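Local coordinates for protein TodX (Pseudomonas putida, PDB 3BS0) that probably carries toluene and related aromatic hydrocarbons across the outer membrane through a plugged beta barrel of the FadL family, at residues A11-R14 and T19-S22; D51-D56 and V101-G106; I57-S62 and T107-K112; F202-N207 and G268-K273. All blocks are in the same frame, centred on the assembly; numbering follows the deposited sequence.

Contact 1: A11-R14 and T19-S22; sequences AISR and TSSS
With OG swung to the far side from its own backbone nitrogen (chi1 -174°), Ser13 reaches out from the short helix 11-15 to the carbonyl oxygen of Thr19. Ser13 OG is the donor in the hydrogen bond that joins the two segments, lying 2.9 Å from Thr19 O. It does not come in on a lone pair: the C=O...OG angle is 138°, and OG stands 40° out of the carbonyl plane. Next to this bond, Ser20 CB lies 3.4 Å from Ser13 OG. The backbones pass close here, Ser13 CA and Thr19 CA being 5.7 Å apart; just four residues separate the segments, and 19-22 then leads away from the helix. This is the N-terminal plug that FadL-type proteins carry inside the barrel, and all three touching residues are buried in it. The side chain of Thr19 packs on Ala296 and Asp298 of the barrel strand 293-302, and both Ser13 and Ser20 touch Thr25 further along the plug. With an alanine here in place of Ser13, the Thr19 carbonyl would probably lose this donor, leaving the link between the helix and the following loop to packing alone. On another side of the helix, Arg14 makes a weak, long ion pair with Glu7.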
loop_
_atom_site.group_PDB
_atom_site.type_symbol
_atom_site.label_atom_id
_atom_site.label_comp_id
_atom_site.label_asym_id
_atom_site.label_seq_id
_atom_site.Cartn_x
_atom_site.Cartn_y
_atom_site.Cartn_z
ATOM N N ALA A 11 -4.172 -8.136 -12.087
ATOM C CA ALA A 11 -3.470 -7.740 -13.295
ATOM C C ALA A 11 -4.352 -6.938 -14.256
ATOM O O ALA A 11 -3.877 -6.022 -14.907
ATOM C CB ALA A 11 -2.901 -8.976 -13.988
ATOM N N ILE A 12 -5.631 -7.266 -14.356
ATOM C CA ILE A 12 -6.488 -6.510 -15.261
ATOM C C ILE A 12 -6.994 -5.192 -14.663
ATOM O O ILE A 12 -7.077 -4.174 -15.357
ATOM C CB ILE A 12 -7.716 -7.341 -15.753
ATOM C CG1 ILE A 12 -8.859 -6.392 -16.130
ATOM C CG2 ILE A 12 -8.157 -8.335 -14.694
ATOM C CD1 ILE A 12 -9.712 -6.880 -17.291
ATOM N N SER A 13 -7.329 -5.223 -13.379
ATOM C CA SER A 13 -7.825 -4.047 -12.689
ATOM C C SER A 13 -6.744 -2.973 -12.586
ATOM O O SER A 13 -7.046 -1.781 -12.536
ATOM C CB SER A 13 -8.303 -4.438 -11.289
ATOM O OG SER A 13 -8.928 -3.351 -10.628
ATOM N N ARG A 14 -5.486 -3.402 -12.562
ATOM C CA ARG A 14 -4.372 -2.482 -12.441
ATOM C C ARG A 14 -3.845 -2.035 -13.783
ATOM O O ARG A 14 -3.219 -0.983 -13.898
ATOM C CB ARG A 14 -3.235 -3.116 -11.660
ATOM C CG ARG A 14 -2.052 -2.183 -11.529
ATOM C CD ARG A 14 -1.137 -2.600 -10.408
ATOM N NE ARG A 14 -1.875 -3.243 -9.329
ATOM C CZ ARG A 14 -1.449 -3.311 -8.074
ATOM N NH1 ARG A 14 -0.287 -2.763 -7.737
ATOM N NH2 ARG A 14 -2.180 -3.935 -7.160
ATOM N N THR A 19 -9.382 0.841 -12.279
ATOM C CA THR A 19 -10.829 0.782 -12.410
ATOM C C THR A 19 -11.319 -0.606 -11.991
ATOM O O THR A 19 -10.603 -1.580 -12.176
ATOM C CB THR A 19 -11.244 1.082 -13.854
ATOM O OG1 THR A 19 -12.670 1.054 -13.941
ATOM C CG2 THR A 19 -10.659 0.065 -14.814
ATOM N N SER A 20 -12.521 -0.704 -11.421
ATOM C CA SER A 20 -13.020 -2.010 -10.979
ATOM C C SER A 20 -14.476 -2.060 -10.512
ATOM O O SER A 20 -14.952 -3.109 -10.097
ATOM C CB SER A 20 -12.167 -2.519 -9.816
ATOM O OG SER A 20 -12.639 -2.002 -8.569
ATOM N N SER A 21 -15.187 -0.945 -10.565
ATOM C CA SER A 21 -16.564 -0.923 -10.076
ATOM C C SER A 21 -17.559 -1.902 -10.695
ATOM O O SER A 21 -18.504 -2.324 -10.027
ATOM C CB SER A 21 -17.139 0.494 -10.194
ATOM O OG SER A 21 -17.167 0.907 -11.546
ATOM N N SER A 22 -17.371 -2.286 -11.952
ATOM C CA SER A 22 -18.365 -3.176 -12.527
ATOM C C SER A 22 -18.039 -4.001 -13.764
ATOM O O SER A 22 -18.839 -4.045 -14.701
ATOM C CB SER A 22 -19.620 -2.363 -12.790
ATOM O OG SER A 22 -19.259 -1.097 -13.329
#

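Contact 2: D51-D56 and V101-G106; sequences DVVTTD and VSSGLG
Val53 lays its branch point over the hydroxyl of Ser103, Val53 CB being 4.4 Å from Ser103 OG. Two residues further along, Thr55 CB meets the backbone of the partner strand instead, at 4.4 Å from Gly106 O. Both Val53 and Thr55 leave strand 44-60 toward the partner. The two segments run in the same direction but are too far apart for backbone pairing: Val53 CA and Ser103 CA are 7.3 Å apart, Thr55 CA and Gly106 CA 7.8 Å. At their beginning, strand 80-90 and its approach lie between them, with backbone bonds from Asp51 to Gly81 and from Val101 to Pro82. Beyond that point the two strands face each other directly. Here strand 93-108 turns a corner at Gly104, consistent with the kinked third barrel strand of the FadL family, which opens a lateral window in the wall. Across the corner, Leu105 N gives a weak hydrogen bond of 3.4 Å to Ser103 OG, the N-H...O angle being 153°. The chi1 of Thr55, -80°, swings OG1 next to its own backbone nitrogen, from where Thr55 OG1 makes a weak 3.2 Å bond to Thr54 O. The hydroxyls are thus engaged, weakly, within their own strands, and what spans the gap is light van der Waals contact, which probably leaves the two strands little bound to each other at the bend.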
loop_
_atom_site.group_PDB
_atom_site.type_symbol
_atom_site.label_atom_id
_atom_site.label_comp_id
_atom_site.label_asym_id
_atom_site.label_seq_id
_atom_site.Cartn_x
_atom_site.Cartn_y
_atom_site.Cartn_z
ATOM N N ASP A 51 3.285 -9.685 -7.445
ATOM C CA ASP A 51 3.292 -8.225 -7.458
ATOM C C ASP A 51 4.708 -7.718 -7.172
ATOM O O ASP A 51 5.337 -8.159 -6.207
ATOM C CB ASP A 51 2.334 -7.714 -6.377
ATOM C CG ASP A 51 1.748 -6.354 -6.695
ATOM O OD1 ASP A 51 2.479 -5.342 -6.618
ATOM O OD2 ASP A 51 0.545 -6.298 -7.023
ATOM N N VAL A 52 5.216 -6.818 -8.016
ATOM C CA VAL A 52 6.542 -6.233 -7.805
ATOM C C VAL A 52 6.426 -4.722 -7.861
ATOM O O VAL A 52 5.952 -4.175 -8.853
ATOM C CB VAL A 52 7.577 -6.646 -8.874
ATOM C CG1 VAL A 52 8.805 -7.212 -8.182
ATOM C CG2 VAL A 52 6.989 -7.643 -9.845
ATOM N N VAL A 53 6.883 -4.057 -6.805
ATOM C CA VAL A 53 6.819 -2.607 -6.722
ATOM C C VAL A 53 8.173 -1.908 -6.683
ATOM O O VAL A 53 8.765 -1.739 -5.620
ATOM C CB VAL A 53 6.021 -2.166 -5.481
ATOM C CG1 VAL A 53 5.832 -0.646 -5.492
ATOM C CG2 VAL A 53 4.672 -2.895 -5.446
ATOM N N THR A 54 8.651 -1.493 -7.852
ATOM C CA THR A 54 9.913 -0.775 -7.972
ATOM C C THR A 54 9.662 0.645 -7.469
ATOM O O THR A 54 8.566 1.167 -7.626
ATOM C CB THR A 54 10.360 -0.673 -9.453
ATOM O OG1 THR A 54 10.640 -1.980 -9.969
ATOM C CG2 THR A 54 11.598 0.219 -9.580
ATOM N N THR A 55 10.668 1.269 -6.867
ATOM C CA THR A 55 10.518 2.644 -6.384
ATOM C C THR A 55 11.772 3.476 -6.602
ATOM O O THR A 55 12.881 3.032 -6.288
ATOM C CB THR A 55 10.182 2.701 -4.883
ATOM O OG1 THR A 55 8.786 2.437 -4.691
ATOM C CG2 THR A 55 10.529 4.073 -4.307
ATOM N N ASP A 56 11.606 4.671 -7.160
ATOM C CA ASP A 56 12.763 5.521 -7.340
ATOM C C ASP A 56 12.602 6.832 -6.581
ATOM O O ASP A 56 11.644 7.590 -6.777
ATOM C CB ASP A 56 13.050 5.786 -8.813
ATOM C CG ASP A 56 14.525 6.044 -9.064
ATOM O OD1 ASP A 56 15.344 5.213 -8.607
ATOM O OD2 ASP A 56 14.873 7.058 -9.705
ATOM N N VAL A 101 -0.866 -10.632 -0.800
ATOM C CA VAL A 101 0.351 -10.005 -0.309
ATOM C C VAL A 101 0.630 -8.717 -1.064
ATOM O O VAL A 101 0.329 -8.601 -2.251
ATOM C CB VAL A 101 1.563 -10.948 -0.499
ATOM C CG1 VAL A 101 2.856 -10.232 -0.141
ATOM C CG2 VAL A 101 1.389 -12.206 0.361
ATOM N N SER A 102 1.211 -7.745 -0.369
ATOM C CA SER A 102 1.541 -6.480 -0.992
ATOM C C SER A 102 2.441 -5.620 -0.128
ATOM O O SER A 102 2.426 -5.715 1.095
ATOM C CB SER A 102 0.264 -5.698 -1.307
ATOM O OG SER A 102 -0.433 -5.366 -0.117
ATOM N N SER A 103 3.242 -4.793 -0.785
ATOM C CA SER A 103 4.106 -3.862 -0.096
ATOM C C SER A 103 3.264 -2.600 -0.110
ATOM O O SER A 103 2.228 -2.552 -0.775
ATOM C CB SER A 103 5.387 -3.623 -0.886
ATOM O OG SER A 103 5.581 -2.234 -1.122
ATOM N N GLY A 104 3.695 -1.580 0.614
ATOM C CA GLY A 104 2.948 -0.339 0.646
ATOM C C GLY A 104 3.914 0.716 1.130
ATOM O O GLY A 104 3.535 1.819 1.543
ATOM N N LEU A 105 5.186 0.346 1.070
ATOM C CA LEU A 105 6.259 1.209 1.508
ATOM C C LEU A 105 7.483 0.332 1.380
ATOM O O LEU A 105 7.392 -0.891 1.490
ATOM C CB LEU A 105 6.054 1.591 2.979
ATOM C CG LEU A 105 6.565 2.915 3.542
ATOM C CD1 LEU A 105 6.555 2.800 5.056
ATOM C CD2 LEU A 105 7.959 3.226 3.035
ATOM N N GLY A 106 8.624 0.955 1.146
ATOM C CA GLY A 106 9.850 0.205 1.007
ATOM C C GLY A 106 10.929 1.101 0.447
ATOM O O GLY A 106 10.928 1.406 -0.737
#

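Contact 3: I57-S62 and T107-K112; sequences IKVHDS and TEYGSK
Tyr109 stretches its ring across to strand 44-60 and ends against Ile57 and Val59. The methyl Ile57 CG2 sits at the ring edge near its plane, 3.2 Å from Tyr109 OH, and Val59 CG2 comes in obliquely, 4.1 Å from Tyr109 CE2. Both aliphatic side chains cross the tyrosine at roughly a right angle. Chi1 of Tyr109, -68°, turns the ring opposite its own carbonyl carbon, and the phenol end goes on to a hydrogen bond with the carbonyl of Pro368, so its polar tip is satisfied among the methyls. Ile57 CD1 adds a looser touch, 4.2 Å from Thr107 CG2. The short strand 66-69 bridges strands 44-60 and 93-108 of the barrel: its Ser69 pairs with the backbone of Ile57 and accepts, through OG, the backbone N-H of Glu108. All four touching residues are buried. Past them the segments part company. Strand 44-60 runs out at His60 into a loop with exposed Ser62, while the other segment turns off at Gly110 toward exposed Lys112. On the outer face of the first strand, Lys58 leaves the backbone away from segment 107-112 and forms a salt bridge with Glu66.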
loop_
_atom_site.group_PDB
_atom_site.type_symbol
_atom_site.label_atom_id
_atom_site.label_comp_id
_atom_site.label_asym_id
_atom_site.label_seq_id
_atom_site.Cartn_x
_atom_site.Cartn_y
_atom_site.Cartn_z
ATOM N N ILE A 57 13.562 7.081 -5.701
ATOM C CA ILE A 57 13.552 8.270 -4.878
ATOM C C ILE A 57 14.925 8.888 -4.761
ATOM O O ILE A 57 15.924 8.195 -4.607
ATOM C CB ILE A 57 13.058 7.945 -3.457
ATOM C CG1 ILE A 57 11.689 7.273 -3.524
ATOM C CG2 ILE A 57 12.976 9.207 -2.629
ATOM C CD1 ILE A 57 11.104 6.964 -2.151
ATOM N N LYS A 58 14.963 10.205 -4.857
ATOM C CA LYS A 58 16.199 10.952 -4.702
ATOM C C LYS A 58 15.861 12.096 -3.738
ATOM O O LYS A 58 14.845 12.797 -3.902
ATOM C CB LYS A 58 16.677 11.529 -6.039
ATOM C CG LYS A 58 18.073 11.119 -6.444
ATOM C CD LYS A 58 18.031 9.816 -7.236
ATOM C CE LYS A 58 19.393 9.459 -7.857
ATOM N NZ LYS A 58 19.883 10.491 -8.829
ATOM N N VAL A 59 16.698 12.247 -2.720
ATOM C CA VAL A 59 16.536 13.290 -1.729
ATOM C C VAL A 59 17.833 14.077 -1.798
ATOM O O VAL A 59 18.920 13.495 -1.889
ATOM C CB VAL A 59 16.334 12.692 -0.313
ATOM C CG1 VAL A 59 16.241 13.798 0.732
ATOM C CG2 VAL A 59 15.053 11.877 -0.276
ATOM N N HIS A 60 17.721 15.398 -1.789
ATOM C CA HIS A 60 18.900 16.237 -1.859
ATOM C C HIS A 60 19.113 17.128 -0.661
ATOM O O HIS A 60 18.176 17.558 0.014
ATOM C CB HIS A 60 18.873 17.095 -3.120
ATOM C CG HIS A 60 19.195 16.342 -4.365
ATOM N ND1 HIS A 60 20.483 15.991 -4.708
ATOM C CD2 HIS A 60 18.396 15.842 -5.335
ATOM C CE1 HIS A 60 20.466 15.308 -5.837
ATOM N NE2 HIS A 60 19.211 15.204 -6.239
ATOM N N ASP A 61 20.386 17.429 -0.462
ATOM C CA ASP A 61 20.874 18.250 0.625
ATOM C C ASP A 61 20.948 19.724 0.239
ATOM O O ASP A 61 20.719 20.101 -0.914
ATOM C CB ASP A 61 22.273 17.761 0.996
ATOM C CG ASP A 61 22.447 17.603 2.468
ATOM O OD1 ASP A 61 21.411 17.535 3.162
ATOM O OD2 ASP A 61 23.605 17.532 2.930
ATOM N N SER A 62 21.274 20.551 1.224
ATOM C CA SER A 62 21.433 21.971 0.998
ATOM C C SER A 62 22.883 22.169 0.608
ATOM O O SER A 62 23.367 23.294 0.543
ATOM C CB SER A 62 21.146 22.752 2.276
ATOM O OG SER A 62 19.777 22.673 2.602
ATOM N N THR A 107 11.832 1.553 1.302
ATOM C CA THR A 107 12.933 2.383 0.856
ATOM C C THR A 107 14.216 1.850 1.478
ATOM O O THR A 107 14.205 1.255 2.565
ATOM C CB THR A 107 12.776 3.838 1.282
ATOM O OG1 THR A 107 13.138 3.972 2.664
ATOM C CG2 THR A 107 11.353 4.280 1.085
ATOM N N GLU A 108 15.316 2.074 0.774
ATOM C CA GLU A 108 16.615 1.635 1.208
ATOM C C GLU A 108 17.634 2.660 0.729
ATOM O O GLU A 108 18.000 2.698 -0.436
ATOM C CB GLU A 108 16.916 0.247 0.635
ATOM C CG GLU A 108 18.254 -0.331 1.081
ATOM C CD GLU A 108 18.388 -0.389 2.597
ATOM O OE1 GLU A 108 17.841 -1.336 3.212
ATOM O OE2 GLU A 108 19.032 0.530 3.165
ATOM N N TYR A 109 18.074 3.508 1.648
ATOM C CA TYR A 109 19.049 4.542 1.351
ATOM C C TYR A 109 20.469 4.108 1.721
ATOM O O TYR A 109 21.442 4.781 1.368
ATOM C CB TYR A 109 18.691 5.815 2.108
ATOM C CG TYR A 109 17.409 6.483 1.636
ATOM C CD1 TYR A 109 16.190 6.296 2.318
ATOM C CD2 TYR A 109 17.422 7.333 0.518
ATOM C CE1 TYR A 109 15.024 6.944 1.888
ATOM C CE2 TYR A 109 16.272 7.981 0.089
ATOM C CZ TYR A 109 15.082 7.787 0.766
ATOM O OH TYR A 109 13.960 8.440 0.307
ATOM N N GLY A 110 20.589 2.988 2.429
ATOM C CA GLY A 110 21.893 2.493 2.815
ATOM C C GLY A 110 22.392 3.235 4.029
ATOM O O GLY A 110 21.598 3.854 4.738
ATOM N N SER A 111 23.701 3.199 4.269
ATOM C CA SER A 111 24.273 3.881 5.428
ATOM C C SER A 111 25.417 4.842 5.101
ATOM O O SER A 111 26.053 5.379 6.003
ATOM C CB SER A 111 24.765 2.848 6.438
ATOM O OG SER A 111 25.873 2.136 5.928
ATOM N N LYS A 112 25.690 5.057 3.821
ATOM C CA LYS A 112 26.779 5.961 3.428
ATOM C C LYS A 112 26.265 7.350 3.066
ATOM O O LYS A 112 27.045 8.218 2.733
ATOM C CB LYS A 112 27.552 5.380 2.236
ATOM C CG LYS A 112 27.928 3.919 2.415
ATOM C CD LYS A 112 28.657 3.384 1.203
ATOM C CE LYS A 112 30.040 4.020 1.044
ATOM N NZ LYS A 112 30.724 3.527 -0.201
#

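Contact 4: F202-N207 and G268-K273; sequences FSLSRN and GDIRVK. With C8E ((hydroxyethyloxy)tri(ethyloxy)octane), chain D.
Strand ends 202-204 and 268-272 approach without pairing: their nearest alpha carbons, Leu204 CA and Ile270 CA, are 8.7 Å apart. Strand 244-257 lies between them and bonds to both, through Ser203 with Thr253 on one edge and Gly268 with Ala252 on the other. The side chains close the distance. Ile270 points at the opposite segment and is nearly fully extended, chi1 -163° and chi2 167°, which drives CD1 forward to meet two residues. Ile270 CD1 is 4.0 Å from Phe202 CE2, oblique to the ring, and 4.1 Å from Leu204 CD1, the leucine crossing it at about a right angle. Phe202 starts out alongside the partner segment, but its ring swings closer. A detergent molecule, C8E, lies over one face of that ring; its C14 is 3.6 Å above the plane, shifted toward the rim, and Ile270 CD1 stands on the same side. Val272 meets the detergent nearer its alkyl tail, Val272 CG1 being 3.9 Å from C8E C8. An alanine in place of Phe202 would probably leave Ile270 CD1 with just Leu204 to touch across this contact and strip the detergent of the flat surface beneath C14. Val214 of strand 214-228 packs on both Leu204 and Ile270, extending the greasy patch. Aliphatic and aromatic side chains thus line the inner wall around a bound amphiphile, consistent with the hydrophobic substrate passage of FadL-family barrels, here occupied by detergent.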
loop_
_atom_site.group_PDB
_atom_site.type_symbol
_atom_site.label_atom_id
_atom_site.label_comp_id
_atom_site.label_asym_id
_atom_site.label_seq_id
_atom_site.Cartn_x
_atom_site.Cartn_y
_atom_site.Cartn_z
ATOM N N PHE A 202 16.196 5.090 15.283
ATOM C CA PHE A 202 15.150 4.148 15.557
ATOM C C PHE A 202 15.301 2.940 14.660
ATOM O O PHE A 202 15.475 3.074 13.466
ATOM C CB PHE A 202 13.796 4.799 15.352
ATOM C CG PHE A 202 13.210 5.314 16.612
ATOM C CD1 PHE A 202 13.232 6.667 16.906
ATOM C CD2 PHE A 202 12.683 4.437 17.534
ATOM C CE1 PHE A 202 12.734 7.145 18.106
ATOM C CE2 PHE A 202 12.184 4.897 18.737
ATOM C CZ PHE A 202 12.210 6.256 19.025
ATOM N N SER A 203 15.252 1.754 15.243
ATOM C CA SER A 203 15.385 0.546 14.461
ATOM C C SER A 203 14.314 -0.495 14.776
ATOM O O SER A 203 14.058 -0.836 15.935
ATOM C CB SER A 203 16.775 -0.048 14.672
ATOM O OG SER A 203 16.865 -1.323 14.069
ATOM N N LEU A 204 13.665 -0.965 13.722
ATOM C CA LEU A 204 12.631 -1.987 13.811
ATOM C C LEU A 204 13.072 -2.987 12.752
ATOM O O LEU A 204 12.622 -2.957 11.617
ATOM C CB LEU A 204 11.271 -1.384 13.481
ATOM C CG LEU A 204 10.638 -0.563 14.607
ATOM C CD1 LEU A 204 11.509 0.615 15.040
ATOM C CD2 LEU A 204 9.299 -0.069 14.102
ATOM N N SER A 205 13.977 -3.867 13.153
ATOM C CA SER A 205 14.586 -4.843 12.265
ATOM C C SER A 205 14.173 -6.292 12.398
ATOM O O SER A 205 14.564 -7.111 11.577
ATOM C CB SER A 205 16.088 -4.824 12.482
ATOM O OG SER A 205 16.386 -5.559 13.662
ATOM N N ARG A 206 13.412 -6.629 13.429
ATOM C CA ARG A 206 13.050 -8.022 13.648
ATOM C C ARG A 206 12.056 -8.669 12.738
ATOM O O ARG A 206 11.104 -8.040 12.278
ATOM C CB ARG A 206 12.557 -8.229 15.077
ATOM C CG ARG A 206 13.668 -8.394 16.077
ATOM C CD ARG A 206 14.442 -7.113 16.207
ATOM N NE ARG A 206 14.750 -6.827 17.601
ATOM C CZ ARG A 206 15.091 -5.625 18.056
ATOM N NH1 ARG A 206 15.162 -4.597 17.216
ATOM N NH2 ARG A 206 15.352 -5.449 19.346
ATOM N N ASN A 207 12.277 -9.938 12.439
ATOM C CA ASN A 207 11.246 -10.549 11.662
ATOM C C ASN A 207 10.517 -11.685 12.317
ATOM O O ASN A 207 11.022 -12.473 13.138
ATOM C CB ASN A 207 11.659 -10.992 10.266
ATOM C CG ASN A 207 10.432 -11.156 9.348
ATOM O OD1 ASN A 207 9.358 -11.556 9.798
ATOM N ND2 ASN A 207 10.586 -10.837 8.070
ATOM N N GLY A 268 13.619 -2.291 23.630
ATOM C CA GLY A 268 12.377 -2.156 24.351
ATOM C C GLY A 268 11.217 -2.459 23.437
ATOM O O GLY A 268 11.378 -3.045 22.367
ATOM N N ASP A 269 10.037 -2.057 23.877
ATOM C CA ASP A 269 8.823 -2.253 23.118
ATOM C C ASP A 269 8.469 -0.956 22.384
ATOM O O ASP A 269 8.814 0.138 22.839
ATOM C CB ASP A 269 7.680 -2.629 24.064
ATOM C CG ASP A 269 6.373 -2.838 23.334
ATOM O OD1 ASP A 269 6.217 -3.901 22.687
ATOM O OD2 ASP A 269 5.509 -1.933 23.392
ATOM N N ILE A 270 7.800 -1.086 21.244
ATOM C CA ILE A 270 7.387 0.076 20.482
ATOM C C ILE A 270 6.025 -0.206 19.924
ATOM O O ILE A 270 5.734 -1.324 19.493
ATOM C CB ILE A 270 8.352 0.413 19.317
ATOM C CG1 ILE A 270 8.110 1.849 18.851
ATOM C CG2 ILE A 270 8.145 -0.534 18.143
ATOM C CD1 ILE A 270 9.199 2.391 17.927
ATOM N N ARG A 271 5.179 0.810 19.970
ATOM C CA ARG A 271 3.830 0.718 19.467
ATOM C C ARG A 271 3.586 1.916 18.591
ATOM O O ARG A 271 3.877 3.051 18.971
ATOM C CB ARG A 271 2.804 0.740 20.606
ATOM C CG ARG A 271 2.799 -0.469 21.495
ATOM C CD ARG A 271 1.821 -0.270 22.629
ATOM N NE ARG A 271 2.428 0.388 23.787
ATOM C CZ ARG A 271 1.744 1.098 24.681
ATOM N NH1 ARG A 271 0.429 1.249 24.552
ATOM N NH2 ARG A 271 2.373 1.652 25.705
ATOM N N VAL A 272 3.065 1.645 17.408
ATOM C CA VAL A 272 2.720 2.680 16.467
ATOM C C VAL A 272 1.209 2.671 16.588
ATOM O O VAL A 272 0.529 1.849 15.990
ATOM C CB VAL A 272 3.186 2.304 15.052
ATOM C CG1 VAL A 272 2.771 3.364 14.063
ATOM C CG2 VAL A 272 4.700 2.172 15.036
ATOM N N LYS A 273 0.691 3.580 17.405
ATOM C CA LYS A 273 -0.746 3.671 17.658
ATOM C C LYS A 273 -1.590 4.306 16.562
ATOM O O LYS A 273 -1.094 4.750 15.531
ATOM C CB LYS A 273 -1.004 4.428 18.965
ATOM C CG LYS A 273 -0.584 3.695 20.218
ATOM C CD LYS A 273 -0.782 4.590 21.419
ATOM C CE LYS A 273 -0.896 3.806 22.712
ATOM N NZ LYS A 273 -1.208 4.717 23.852
HETATM C C1 C8E D . -0.823 2.364 6.929
HETATM C C2 C8E D . 0.587 2.739 7.056
HETATM C C3 C8E D . 1.070 3.046 8.404
HETATM C C4 C8E D . 2.485 2.976 8.303
HETATM C C5 C8E D . 3.096 3.759 9.320
HETATM C C6 C8E D . 4.524 3.674 9.152
HETATM C C7 C8E D . 4.793 5.041 9.718
HETATM C C8 C8E D . 4.632 5.157 11.171
HETATM O O9 C8E D . 5.529 5.793 12.047
HETATM C C10 C8E D . 6.880 5.184 12.052
HETATM C C11 C8E D . 7.643 6.017 13.126
HETATM O O12 C8E D . 7.703 5.383 14.528
HETATM C C13 C8E D . 9.113 5.221 14.881
HETATM C C14 C8E D . 10.021 6.482 15.145
HETATM O O15 C8E D . 9.725 7.694 15.956
HETATM C C16 C8E D . 9.035 8.702 15.099
HETATM C C17 C8E D . 9.975 9.647 14.312
HETATM O O18 C8E D . 9.968 11.077 14.284
HETATM C C19 C8E D . 9.070 11.568 13.239
HETATM C C20 C8E D . 9.430 12.425 11.973
HETATM O O21 C8E D . 9.128 13.816 12.019
#

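How the contacts relate
Contact 1 comes first along the chain, in the plug, and is closed before the others open. Contacts 2 and 3 share strands 44-60 and 93-108 and alternate in sequence; their segments adjoin and their centres lie 18 Å apart, so they follow the same two strands along the barrel wall. Contact 4 comes later, on strands 199-204 and 263-272, with its centre 21 and 22 Å from those of contacts 2 and 3. Plug and wall meet in a long, weak ion pair, Arg14 NH2 to Asp51 OD2 at 3.6 Å, linking contacts 1 and 2. Contacts 3 and 4 lie across the chain's centre from contact 1, contact 4 about 21 Å from it at the nearest atoms.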